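Side-chain contacts in purine nucleoside phosphorylase (Anopheles gambiae, PDB 2P4S), which catalyses the phosphorolysis of inosine, guanosine and their 2'-deoxy forms to free purine base and pentose 1-phosphate in purine salvage: residues Gly113-Ser118 against Arg186-Ile191; Val299-Met304 against Ala322-Thr327; Lys260-Gln265 against Gly357-Arg362; Asn230-Pro235 against Arg243-Ala248. All coordinates share one frame; numbering follows the deposited sequence.

Overall arrangement
From the N terminus, contact 1 comes first: it closes the long loop from strand 112-116 to helix 178-191, setting the helix against an inner strand of the mixed sheet. Contact 4 follows in series, a short closure within the irregular segment between helices 223-226 and 253-265 that reaches the active site of a second subunit. Contact 3 then spans from helix 253-265 to the C-terminal helix 353-370, and contact 2, between strands 301-303 and 319-329, is nested inside that loop. Contacts 2 and 3 touch where F323 meets F359 and V360. Contacts 1 and 2 belong to the same sheet and both reach the inhibitor; contacts 3 and 4 lie on opposite sides of the chain's centre.

Contact 1 (Gly113-Ser118 against Arg186-Ile191); sequences GIICGS and RVMHLI. With DIH (7-[[(3R,4R)-3-(hydroxymethyl)-4-oxidanyl-pyrrolidin-1-ium-1-yl]methyl]-3,5-dihydropyrrolo[3,2-d]pyrimidin-4-one), chain F; PO4 (phosphate ion), chain D.
M188 reaches from its helix to the backbone of strand 113-116 and carries nearly all of this small, buried contact. From CB the side chain leaves toward the strand with CG anti to its own carbonyl carbon (chi1 -70°), then runs out extended, so that sulfur and methyl do the touching. M188 SD lies 3.8 Å from G113 CA, against the bare alpha carbon of the glycine. At the tip, M188 CE comes to 3.8 Å from I114 N and to 4.1 Å from I115 CG1, the methionine chain crossing the isoleucine at a slant. No hydrogen bond joins the segments; the contact is apolar side chain against strand backbone and one aliphatic branch. Farther along, the strand runs into the loop that holds phosphate: S118 N gives a nearly straight hydrogen bond (170°) to PO4 O1 at 2.6 Å. S305, A201 and R169 also hydrogen-bond the phosphate. Segment 186-191 runs roughly antiparallel to strand 113-116 (158°), the axes 9.7 Å apart at their closest. M188 also packs on M164 of strand 161-167 and L196 of strand 195-204, the two strands that pair with 112-116 in the parallel part of the sheet.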
# COMPACT_ATOMS: atom_id res chain seq x y z
N GLY A 113 0.11 -30.04 0.41
CA GLY A 113 0.79 -29.20 1.43
C GLY A 113 -0.18 -28.46 2.37
O GLY A 113 -1.21 -27.95 1.93
N ILE A 114 0.16 -28.37 3.66
CA ILE A 114 -0.69 -27.71 4.65
C ILE A 114 0.17 -26.67 5.41
O ILE A 114 1.25 -26.99 5.96
CB ILE A 114 -1.29 -28.71 5.68
CG1 ILE A 114 -2.11 -29.81 4.98
CG2 ILE A 114 -2.16 -27.99 6.72
CD1 ILE A 114 -2.45 -31.04 5.90
N ILE A 115 -0.26 -25.41 5.41
CA ILE A 115 0.38 -24.40 6.28
C ILE A 115 -0.47 -24.17 7.53
O ILE A 115 -1.63 -23.78 7.40
CB ILE A 115 0.65 -23.08 5.52
CG1 ILE A 115 1.29 -23.40 4.17
CG2 ILE A 115 1.58 -22.15 6.36
CD1 ILE A 115 1.58 -22.17 3.28
N CYS A 116 0.07 -24.48 8.71
CA CYS A 116 -0.60 -24.23 10.01
C CYS A 116 -0.31 -22.85 10.63
O CYS A 116 0.85 -22.55 10.96
CB CYS A 116 -0.16 -25.28 11.04
SG CYS A 116 -0.38 -26.97 10.46
N GLY A 117 -1.35 -22.05 10.88
CA GLY A 117 -1.19 -20.69 11.36
C GLY A 117 -1.28 -20.61 12.86
O GLY A 117 -1.09 -21.63 13.57
N SER A 118 -1.61 -19.42 13.38
CA SER A 118 -1.62 -19.22 14.84
C SER A 118 -2.71 -20.03 15.53
O SER A 118 -3.91 -19.83 15.27
CB SER A 118 -1.72 -17.73 15.21
OG SER A 118 -0.53 -17.05 14.83
N ARG A 186 6.51 -22.85 -3.20
CA ARG A 186 7.24 -23.26 -4.44
C ARG A 186 7.95 -24.60 -4.22
O ARG A 186 7.92 -25.46 -5.09
CB ARG A 186 8.28 -22.27 -4.87
CG ARG A 186 7.84 -20.82 -4.98
CD ARG A 186 7.31 -20.60 -6.29
NE ARG A 186 7.66 -19.31 -6.88
CZ ARG A 186 6.87 -18.69 -7.76
NH1 ARG A 186 5.68 -19.23 -8.14
NH2 ARG A 186 7.26 -17.52 -8.26
N VAL A 187 8.52 -24.79 -3.03
CA VAL A 187 9.09 -26.06 -2.62
C VAL A 187 8.05 -27.21 -2.59
O VAL A 187 8.30 -28.27 -3.15
CB VAL A 187 9.83 -25.93 -1.23
CG1 VAL A 187 10.35 -27.26 -0.81
CG2 VAL A 187 10.97 -24.92 -1.33
N MET A 188 6.90 -27.01 -1.93
CA MET A 188 5.79 -27.97 -1.99
C MET A 188 5.46 -28.41 -3.43
O MET A 188 5.35 -29.60 -3.72
CB MET A 188 4.54 -27.42 -1.30
CG MET A 188 4.59 -27.27 0.22
SD MET A 188 3.17 -26.28 0.83
CE MET A 188 3.37 -26.55 2.59
N HIS A 189 5.34 -27.47 -4.35
CA HIS A 189 5.09 -27.76 -5.75
C HIS A 189 6.22 -28.63 -6.35
O HIS A 189 5.97 -29.68 -6.98
CB HIS A 189 4.96 -26.43 -6.49
CG HIS A 189 5.02 -26.53 -7.98
ND1 HIS A 189 4.05 -27.15 -8.74
CD2 HIS A 189 5.92 -26.02 -8.87
CE1 HIS A 189 4.36 -27.06 -10.02
NE2 HIS A 189 5.49 -26.37 -10.12
N LEU A 190 7.47 -28.19 -6.18
CA LEU A 190 8.61 -28.90 -6.72
C LEU A 190 8.69 -30.35 -6.20
O LEU A 190 9.06 -31.25 -6.92
CB LEU A 190 9.90 -28.15 -6.43
CG LEU A 190 10.11 -26.85 -7.19
CD1 LEU A 190 11.46 -26.24 -6.76
CD2 LEU A 190 10.02 -27.07 -8.72
N ILE A 191 8.31 -30.54 -4.94
CA ILE A 191 8.14 -31.87 -4.35
C ILE A 191 6.97 -32.69 -4.93
O ILE A 191 6.94 -33.90 -4.74
CB ILE A 191 8.01 -31.71 -2.82
CG1 ILE A 191 9.40 -31.38 -2.22
CG2 ILE A 191 7.27 -32.90 -2.13
CD1 ILE A 191 9.34 -30.92 -0.78
O5' DIH F . -1.91 -12.71 17.42
C5' DIH F . -1.24 -12.08 16.31
C4' DIH F . -1.08 -13.14 15.24
C6' DIH F . -2.44 -13.80 14.90
C3' DIH F . -0.55 -12.52 13.97
O3' DIH F . 0.28 -13.49 13.32
C2' DIH F . -1.79 -12.33 13.11
N1' DIH F . -2.59 -13.56 13.44
C10 DIH F . -3.94 -13.46 12.87
C9 DIH F . -4.96 -12.61 13.59
C8 DIH F . -5.83 -13.06 14.62
N7 DIH F . -6.63 -12.03 15.00
C5 DIH F . -6.33 -10.93 14.27
C6 DIH F . -6.88 -9.54 14.18
O6 DIH F . -7.85 -9.14 14.95
N1 DIH F . -6.30 -8.74 13.27
C2 DIH F . -5.27 -9.13 12.45
N3 DIH F . -4.77 -10.38 12.48
C4 DIH F . -5.30 -11.27 13.38
P PO4 D . -1.47 -16.53 11.33
O1 PO4 D . -2.49 -17.54 11.75
O2 PO4 D . -0.19 -17.27 10.96
O3 PO4 D . -1.88 -15.73 10.14
O4 PO4 D . -1.26 -15.59 12.48

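Contact 2 (Val299-Met304 against Ala322-Thr327); sequences VDAIGM and AFSLIT. With DIH (7-[[(3R,4R)-3-(hydroxymethyl)-4-oxidanyl-pyrrolidin-1-ium-1-yl]methyl]-3,5-dihydropyrrolo[3,2-d]pyrimidin-4-one), chain F.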
# COMPACT_ATOMS: atom_id res chain seq x y z
N VAL A 299 -14.78 -7.03 3.60
CA VAL A 299 -13.94 -7.96 4.36
C VAL A 299 -14.69 -8.55 5.56
O VAL A 299 -15.22 -7.80 6.43
CB VAL A 299 -12.62 -7.25 4.83
CG1 VAL A 299 -11.82 -8.09 5.87
CG2 VAL A 299 -11.75 -6.82 3.61
N ASP A 300 -14.67 -9.88 5.67
CA ASP A 300 -15.25 -10.55 6.85
C ASP A 300 -14.26 -10.92 7.91
O ASP A 300 -14.62 -10.99 9.07
CB ASP A 300 -16.07 -11.80 6.46
CG ASP A 300 -17.19 -11.45 5.54
OD1 ASP A 300 -18.20 -10.84 6.00
OD2 ASP A 300 -17.03 -11.70 4.35
N ALA A 301 -13.02 -11.21 7.50
CA ALA A 301 -12.00 -11.74 8.42
C ALA A 301 -10.68 -11.02 8.16
O ALA A 301 -10.29 -10.88 7.03
CB ALA A 301 -11.82 -13.28 8.28
N ILE A 302 -10.05 -10.54 9.22
CA ILE A 302 -8.82 -9.76 9.09
C ILE A 302 -7.64 -10.51 9.68
O ILE A 302 -7.68 -10.93 10.85
CB ILE A 302 -8.91 -8.36 9.77
CG1 ILE A 302 -10.03 -7.49 9.13
CG2 ILE A 302 -7.53 -7.63 9.65
CD1 ILE A 302 -10.54 -6.26 10.07
N GLY A 303 -6.59 -10.67 8.88
CA GLY A 303 -5.44 -11.41 9.31
C GLY A 303 -4.16 -10.77 8.84
O GLY A 303 -4.18 -9.62 8.42
N MET A 304 -3.05 -11.53 8.89
CA MET A 304 -1.73 -11.03 8.48
C MET A 304 -0.88 -12.05 7.70
O MET A 304 0.34 -12.00 7.78
CB MET A 304 -0.92 -10.61 9.73
CG MET A 304 -1.63 -9.56 10.60
SD MET A 304 -0.65 -9.19 12.02
CE MET A 304 -1.68 -8.03 12.95
N ALA A 322 -8.62 -22.86 1.75
CA ALA A 322 -8.15 -22.10 2.91
C ALA A 322 -9.28 -21.73 3.86
O ALA A 322 -10.40 -21.51 3.43
CB ALA A 322 -7.41 -20.83 2.44
N PHE A 323 -8.96 -21.65 5.16
CA PHE A 323 -9.89 -21.13 6.16
C PHE A 323 -9.20 -20.33 7.25
O PHE A 323 -8.02 -20.52 7.52
CB PHE A 323 -10.74 -22.23 6.79
CG PHE A 323 -9.97 -23.29 7.52
CD1 PHE A 323 -9.67 -23.14 8.87
CD2 PHE A 323 -9.59 -24.46 6.88
CE1 PHE A 323 -9.01 -24.11 9.56
CE2 PHE A 323 -8.92 -25.45 7.57
CZ PHE A 323 -8.64 -25.27 8.92
N SER A 324 -10.00 -19.46 7.88
CA SER A 324 -9.63 -18.70 9.06
C SER A 324 -10.39 -19.28 10.28
O SER A 324 -11.63 -19.42 10.24
CB SER A 324 -10.06 -17.24 8.91
OG SER A 324 -9.41 -16.55 7.86
N LEU A 325 -9.65 -19.57 11.36
CA LEU A 325 -10.26 -19.70 12.67
C LEU A 325 -10.42 -18.27 13.23
O LEU A 325 -9.43 -17.53 13.35
CB LEU A 325 -9.37 -20.54 13.60
CG LEU A 325 -9.89 -20.82 15.01
CD1 LEU A 325 -11.19 -21.68 15.03
CD2 LEU A 325 -8.78 -21.53 15.78
N ILE A 326 -11.67 -17.90 13.58
CA ILE A 326 -11.97 -16.60 14.13
C ILE A 326 -11.58 -16.64 15.60
O ILE A 326 -12.19 -17.35 16.38
CB ILE A 326 -13.50 -16.27 13.97
CG1 ILE A 326 -13.92 -16.31 12.50
CG2 ILE A 326 -13.87 -14.96 14.67
CD1 ILE A 326 -13.15 -15.31 11.54
N THR A 327 -10.55 -15.90 16.00
CA THR A 327 -9.92 -16.12 17.31
C THR A 327 -10.31 -15.00 18.25
O THR A 327 -10.01 -15.04 19.43
CB THR A 327 -8.38 -16.20 17.18
OG1 THR A 327 -7.90 -15.12 16.36
CG2 THR A 327 -7.99 -17.52 16.53
O5' DIH F . -1.91 -12.71 17.42
C5' DIH F . -1.24 -12.08 16.31
C4' DIH F . -1.08 -13.14 15.24
C6' DIH F . -2.44 -13.80 14.90
C3' DIH F . -0.55 -12.52 13.97
O3' DIH F . 0.28 -13.49 13.32
C2' DIH F . -1.79 -12.33 13.11
N1' DIH F . -2.59 -13.56 13.44
C10 DIH F . -3.94 -13.46 12.87
C9 DIH F . -4.96 -12.61 13.59
C8 DIH F . -5.83 -13.06 14.62
N7 DIH F . -6.63 -12.03 15.00
C5 DIH F . -6.33 -10.93 14.27
C6 DIH F . -6.88 -9.54 14.18
O6 DIH F . -7.85 -9.14 14.95
N1 DIH F . -6.30 -8.74 13.27
C2 DIH F . -5.27 -9.13 12.45
N3 DIH F . -4.77 -10.38 12.48
C4 DIH F . -5.30 -11.27 13.38
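Two strands of one sheet face each other here without a single hydrogen bond between them: A301 and S324, the nearest pair, have their CA atoms 7.4 Å apart, and the contact rests on one methyl group. A301 CB points at the other strand and meets two different partners. One is I326 CD1, at 4.1 Å; I326 CG1 stands anti to its own carbonyl carbon (chi1 -58°), and a second bend at chi2 (-59°) brings the terminal methyl inward. The other is S324 OG, also at 4.1 Å, a van der Waals neighbour only; the hydroxyl's hydrogen bond goes to N200 of strand 195-204. That strand pairs with both 301-303 and 319-329, and its A202 packs on A301 and S324. Beyond the touching residues both strands lead to the inhibitor. G303 CA lies 3.4 Å from DIH N3, and M304 SD 3.5 Å from DIH C2', while from the other strand T327 OG1 comes to 3.4 Å from DIH C8. The inhibitor is thus bordered by both segments, with E286 and N328 among its hydrogen-bonding partners. The contact itself is mainly apolar and adds only van der Waals packing; the common partner strand 195-204 fixes the two strands relative to each other.

Contact 3 (Lys260-Gln265 against Gly357-Arg362); sequences KVIARQ and GEFVSR
I262 supplies the apolar part of this helix pair, packing against both F359 and R362 from the opposing helix. Its CG2 lies 3.8 Å from F359 CD1, approaching the ring obliquely, the two side chains crossing at about a right angle. F359 sends its CG anti to the backbone N, which brings the ring over from a CB that does not itself face the other helix. The CG1-CD1 branch of I262 lies along R362, whose CB also touches CG2: I262 CD1 is 3.8 Å from R362 C, and I262 CG1 is 3.9 Å from R362 CB, so the start of the arginine serves as hydrocarbon.

The polar part lies at the more exposed margin. R362 is extended from CG to NE and gives a longish hydrogen bond from NH1 to Q265 OE1, 3.3 Å at 150°. The amide oxygen lies in the guanidinium plane, but the donor stands well above the carbonyl plane, 48° out of it, and the two flat groups are steeply inclined to each other.

Charge pairing stays within one helix. R362 NE makes a salt bridge to E358 OE2 at 2.6 Å, using the anti lone pair of that oxygen; the bond from NH2 to the same oxygen is weak. E358 and Q265, both at the edge of the guanidinium, probably restrict its rotation.

Inward, F359 meets F323 edge-to-face and packs on F321 and L216, strand residues of the sheet. Segments 260-265 and 357-362 cross at 138°, and their helices pack side by side against one face of the central sheet, in the alpha/beta fold of the PNP/MTAP phosphorylase family.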
# COMPACT_ATOMS: atom_id res chain seq x y z
N LYS A 260 -18.50 -27.73 3.72
CA LYS A 260 -19.82 -27.49 4.28
C LYS A 260 -20.54 -28.82 4.62
O LYS A 260 -21.28 -28.90 5.59
CB LYS A 260 -20.67 -26.64 3.34
CG LYS A 260 -20.18 -25.22 3.12
CD LYS A 260 -20.90 -24.56 1.93
CE LYS A 260 -20.53 -23.09 1.83
NZ LYS A 260 -21.11 -22.35 0.62
N VAL A 261 -20.31 -29.84 3.79
CA VAL A 261 -20.81 -31.19 4.02
C VAL A 261 -20.13 -31.85 5.23
O VAL A 261 -20.83 -32.41 6.10
CB VAL A 261 -20.62 -32.06 2.75
CG1 VAL A 261 -21.06 -33.50 3.02
CG2 VAL A 261 -21.41 -31.46 1.55
N ILE A 262 -18.79 -31.74 5.30
CA ILE A 262 -18.04 -32.19 6.46
C ILE A 262 -18.48 -31.46 7.73
O ILE A 262 -18.65 -32.08 8.78
CB ILE A 262 -16.48 -31.97 6.22
CG1 ILE A 262 -15.98 -32.86 5.06
CG2 ILE A 262 -15.71 -32.10 7.54
CD1 ILE A 262 -14.75 -32.29 4.28
N ALA A 263 -18.69 -30.15 7.65
CA ALA A 263 -19.11 -29.39 8.84
C ALA A 263 -20.33 -30.02 9.46
O ALA A 263 -20.38 -30.18 10.69
CB ALA A 263 -19.40 -27.90 8.51
N ARG A 264 -21.33 -30.34 8.63
CA ARG A 264 -22.52 -30.99 9.20
C ARG A 264 -22.25 -32.45 9.70
O ARG A 264 -22.78 -32.83 10.76
CB ARG A 264 -23.74 -30.89 8.25
CG ARG A 264 -25.00 -31.33 8.96
CD ARG A 264 -26.28 -30.98 8.29
NE ARG A 264 -27.38 -31.62 9.00
CZ ARG A 264 -28.52 -31.98 8.43
NH1 ARG A 264 -28.76 -31.81 7.12
NH2 ARG A 264 -29.44 -32.55 9.20
N GLN A 265 -21.45 -33.24 8.98
CA GLN A 265 -21.05 -34.59 9.45
C GLN A 265 -20.43 -34.58 10.85
O GLN A 265 -20.69 -35.49 11.63
CB GLN A 265 -20.07 -35.27 8.50
CG GLN A 265 -20.63 -35.57 7.09
CD GLN A 265 -19.50 -35.95 6.11
OE1 GLN A 265 -18.29 -35.84 6.44
NE2 GLN A 265 -19.88 -36.40 4.91
N GLY A 357 -8.57 -30.96 13.55
CA GLY A 357 -7.87 -32.12 12.95
C GLY A 357 -8.81 -33.01 12.14
O GLY A 357 -8.51 -33.38 11.01
N GLU A 358 -9.96 -33.31 12.73
CA GLU A 358 -11.01 -34.07 12.05
C GLU A 358 -11.47 -33.39 10.77
O GLU A 358 -11.56 -34.02 9.71
CB GLU A 358 -12.19 -34.27 13.00
CG GLU A 358 -13.24 -35.26 12.50
CD GLU A 358 -12.68 -36.68 12.21
OE1 GLU A 358 -11.90 -37.22 13.05
OE2 GLU A 358 -13.01 -37.25 11.14
N PHE A 359 -11.71 -32.08 10.86
CA PHE A 359 -12.12 -31.23 9.71
C PHE A 359 -11.09 -31.27 8.60
O PHE A 359 -11.39 -31.60 7.46
CB PHE A 359 -12.43 -29.77 10.20
CG PHE A 359 -12.86 -28.81 9.09
CD1 PHE A 359 -14.17 -28.82 8.59
CD2 PHE A 359 -11.95 -27.89 8.57
CE1 PHE A 359 -14.58 -27.92 7.59
CE2 PHE A 359 -12.36 -26.96 7.57
CZ PHE A 359 -13.67 -26.99 7.07
N VAL A 360 -9.85 -30.96 8.94
CA VAL A 360 -8.79 -30.97 7.93
C VAL A 360 -8.53 -32.37 7.32
O VAL A 360 -8.29 -32.53 6.11
CB VAL A 360 -7.48 -30.32 8.45
CG1 VAL A 360 -6.30 -30.55 7.46
CG2 VAL A 360 -7.72 -28.80 8.65
N SER A 361 -8.57 -33.37 8.18
CA SER A 361 -8.40 -34.77 7.82
C SER A 361 -9.45 -35.27 6.81
O SER A 361 -9.14 -35.94 5.82
CB SER A 361 -8.41 -35.57 9.13
OG SER A 361 -8.30 -36.92 8.85
N ARG A 362 -10.71 -34.88 7.03
CA ARG A 362 -11.77 -35.13 6.04
C ARG A 362 -11.64 -34.40 4.70
O ARG A 362 -11.96 -35.00 3.67
CB ARG A 362 -13.13 -34.94 6.66
CG ARG A 362 -13.34 -35.91 7.76
CD ARG A 362 -14.76 -36.07 8.17
NE ARG A 362 -14.85 -36.97 9.32
CZ ARG A 362 -15.95 -37.63 9.68
NH1 ARG A 362 -17.07 -37.48 8.99
NH2 ARG A 362 -15.93 -38.42 10.76

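Contact 4 (Asn230-Pro235 against Arg243-Ala248); sequences NPLQGP and RFFGMA. With DIH (7-[[(3R,4R)-3-(hydroxymethyl)-4-oxidanyl-pyrrolidin-1-ium-1-yl]methyl]-3,5-dihydropyrrolo[3,2-d]pyrimidin-4-one), chain H.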
# COMPACT_ATOMS: atom_id res chain seq x y z
N ASN A 230 3.87 -7.70 -3.73
CA ASN A 230 3.33 -8.98 -4.28
C ASN A 230 4.48 -9.95 -4.30
O ASN A 230 5.53 -9.54 -4.72
CB ASN A 230 2.79 -8.76 -5.71
CG ASN A 230 2.01 -9.96 -6.25
OD1 ASN A 230 2.61 -10.97 -6.61
ND2 ASN A 230 0.68 -9.86 -6.35
N PRO A 231 4.28 -11.23 -3.91
CA PRO A 231 5.37 -12.23 -4.01
C PRO A 231 5.88 -12.51 -5.46
O PRO A 231 6.95 -13.07 -5.63
CB PRO A 231 4.75 -13.49 -3.38
CG PRO A 231 3.29 -13.33 -3.60
CD PRO A 231 3.05 -11.87 -3.39
N LEU A 232 5.16 -12.07 -6.48
CA LEU A 232 5.58 -12.39 -7.82
C LEU A 232 6.31 -11.24 -8.49
O LEU A 232 6.69 -11.33 -9.65
CB LEU A 232 4.35 -12.80 -8.66
CG LEU A 232 3.42 -13.86 -8.07
CD1 LEU A 232 2.25 -13.99 -9.02
CD2 LEU A 232 4.14 -15.21 -7.82
N GLN A 233 6.50 -10.13 -7.78
CA GLN A 233 7.21 -8.98 -8.39
C GLN A 233 8.64 -9.39 -8.78
O GLN A 233 9.29 -10.12 -8.05
CB GLN A 233 7.23 -7.78 -7.44
CG GLN A 233 7.60 -6.44 -8.14
CD GLN A 233 8.11 -5.38 -7.19
OE1 GLN A 233 8.32 -5.66 -5.99
NE2 GLN A 233 8.28 -4.17 -7.68
N GLY A 234 9.09 -8.94 -9.94
CA GLY A 234 10.42 -9.28 -10.45
C GLY A 234 10.32 -10.24 -11.63
O GLY A 234 9.23 -10.60 -12.03
N PRO A 235 11.47 -10.68 -12.18
CA PRO A 235 11.45 -11.60 -13.34
C PRO A 235 10.55 -12.83 -13.13
O PRO A 235 10.50 -13.38 -12.03
CB PRO A 235 12.92 -12.05 -13.44
CG PRO A 235 13.72 -10.83 -12.92
CD PRO A 235 12.86 -10.32 -11.77
N ARG A 243 3.54 -15.17 -16.73
CA ARG A 243 3.73 -13.81 -16.28
C ARG A 243 2.46 -13.29 -15.59
O ARG A 243 2.54 -12.67 -14.50
CB ARG A 243 4.08 -12.85 -17.44
CG ARG A 243 4.79 -11.56 -16.98
CD ARG A 243 4.79 -11.47 -15.48
NE ARG A 243 5.97 -10.81 -15.07
CZ ARG A 243 6.49 -10.83 -13.86
NH1 ARG A 243 5.96 -11.51 -12.85
NH2 ARG A 243 7.60 -10.15 -13.69
N PHE A 244 1.30 -13.53 -16.24
CA PHE A 244 0.01 -13.05 -15.82
C PHE A 244 -0.95 -14.19 -15.69
O PHE A 244 -0.82 -15.19 -16.39
CB PHE A 244 -0.58 -12.08 -16.86
CG PHE A 244 0.32 -11.00 -17.23
CD1 PHE A 244 0.62 -9.97 -16.30
CD2 PHE A 244 0.91 -10.99 -18.50
CE1 PHE A 244 1.49 -8.95 -16.62
CE2 PHE A 244 1.80 -9.95 -18.86
CZ PHE A 244 2.08 -8.93 -17.91
N PHE A 245 -1.93 -14.05 -14.80
CA PHE A 245 -2.99 -15.07 -14.68
C PHE A 245 -4.17 -14.49 -13.93
O PHE A 245 -4.03 -13.46 -13.21
CB PHE A 245 -2.47 -16.35 -13.99
CG PHE A 245 -1.95 -16.11 -12.58
CD1 PHE A 245 -2.78 -16.35 -11.48
CD2 PHE A 245 -0.64 -15.66 -12.37
CE1 PHE A 245 -2.31 -16.09 -10.18
CE2 PHE A 245 -0.15 -15.43 -11.08
CZ PHE A 245 -0.97 -15.63 -9.98
N GLY A 246 -5.33 -15.15 -14.08
CA GLY A 246 -6.59 -14.69 -13.49
C GLY A 246 -6.83 -15.34 -12.15
O GLY A 246 -6.34 -16.46 -11.90
N MET A 247 -7.63 -14.70 -11.30
CA MET A 247 -7.86 -15.20 -9.92
C MET A 247 -9.17 -15.98 -9.72
O MET A 247 -9.45 -16.46 -8.62
CB MET A 247 -7.75 -14.03 -8.92
CG MET A 247 -6.33 -13.43 -8.85
SD MET A 247 -5.14 -14.65 -8.24
CE MET A 247 -5.67 -14.88 -6.55
N ALA A 248 -9.96 -16.14 -10.78
CA ALA A 248 -11.26 -16.80 -10.66
C ALA A 248 -11.12 -18.22 -10.11
O ALA A 248 -10.29 -18.99 -10.59
CB ALA A 248 -12.00 -16.83 -11.99
O5' DIH H . -2.19 -8.45 -19.71
C5' DIH H . -1.34 -7.96 -18.67
C4' DIH H . -0.97 -6.51 -18.97
C6' DIH H . -2.18 -5.67 -19.44
C3' DIH H . -0.38 -5.82 -17.74
O3' DIH H . 0.70 -4.96 -18.12
C2' DIH H . -1.52 -4.91 -17.27
N1' DIH H . -2.12 -4.48 -18.55
C10 DIH H . -3.39 -3.78 -18.34
C9 DIH H . -4.63 -4.59 -18.03
C8 DIH H . -5.55 -5.09 -18.96
N7 DIH H . -6.56 -5.75 -18.32
C5 DIH H . -6.34 -5.64 -16.98
C6 DIH H . -7.07 -6.10 -15.77
O6 DIH H . -8.15 -6.75 -15.87
N1 DIH H . -6.51 -5.81 -14.59
C2 DIH H . -5.33 -5.14 -14.47
N3 DIH H . -4.64 -4.68 -15.52
C4 DIH H . -5.15 -4.94 -16.78
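An irregular segment between helices 223-226 and 253-265 folds back on itself here, R243 gripping the carbonyls of L232, within a type I beta turn (N230 to Q233), and of G234 just after it. The R243 guanidinium presents its edge to both. Its NH1 donates to L232 O at 3.3 Å and 161°, with that oxygen in the guanidinium plane; NH2 donates to G234 O, modelled at a very short 2.4 Å whose exact length is doubtful. R243 starts away from the turn, and bends at chi2 and chi3 bring its end round.

Apolar contact is made by L232 and F245, which come from opposite directions: L232 CD1 meets the ring at its edge, in its plane, 3.5 Å from F245 CE2. The ring is placed there by a chi1 of 60°, with CG between backbone N and carbonyl carbon. The turn is braced from within by N230 OD1, which accepts from L232 N at 2.8 Å on a lone pair in its carbonyl plane, an Asx turn.

Next to the arginine, F244 has R243 CG toward the rim of one face and, over the centre of the other, DIH C5' 3.4 Å above the plane. This inhibitor molecule is held by Y173, E286, N328 and H342 of the second subunit, and F244 meets Y173 of that subunit edge-to-face. A phenylalanine lent to the neighbour's ribosyl pocket is characteristic of the trimeric purine nucleoside phosphorylases.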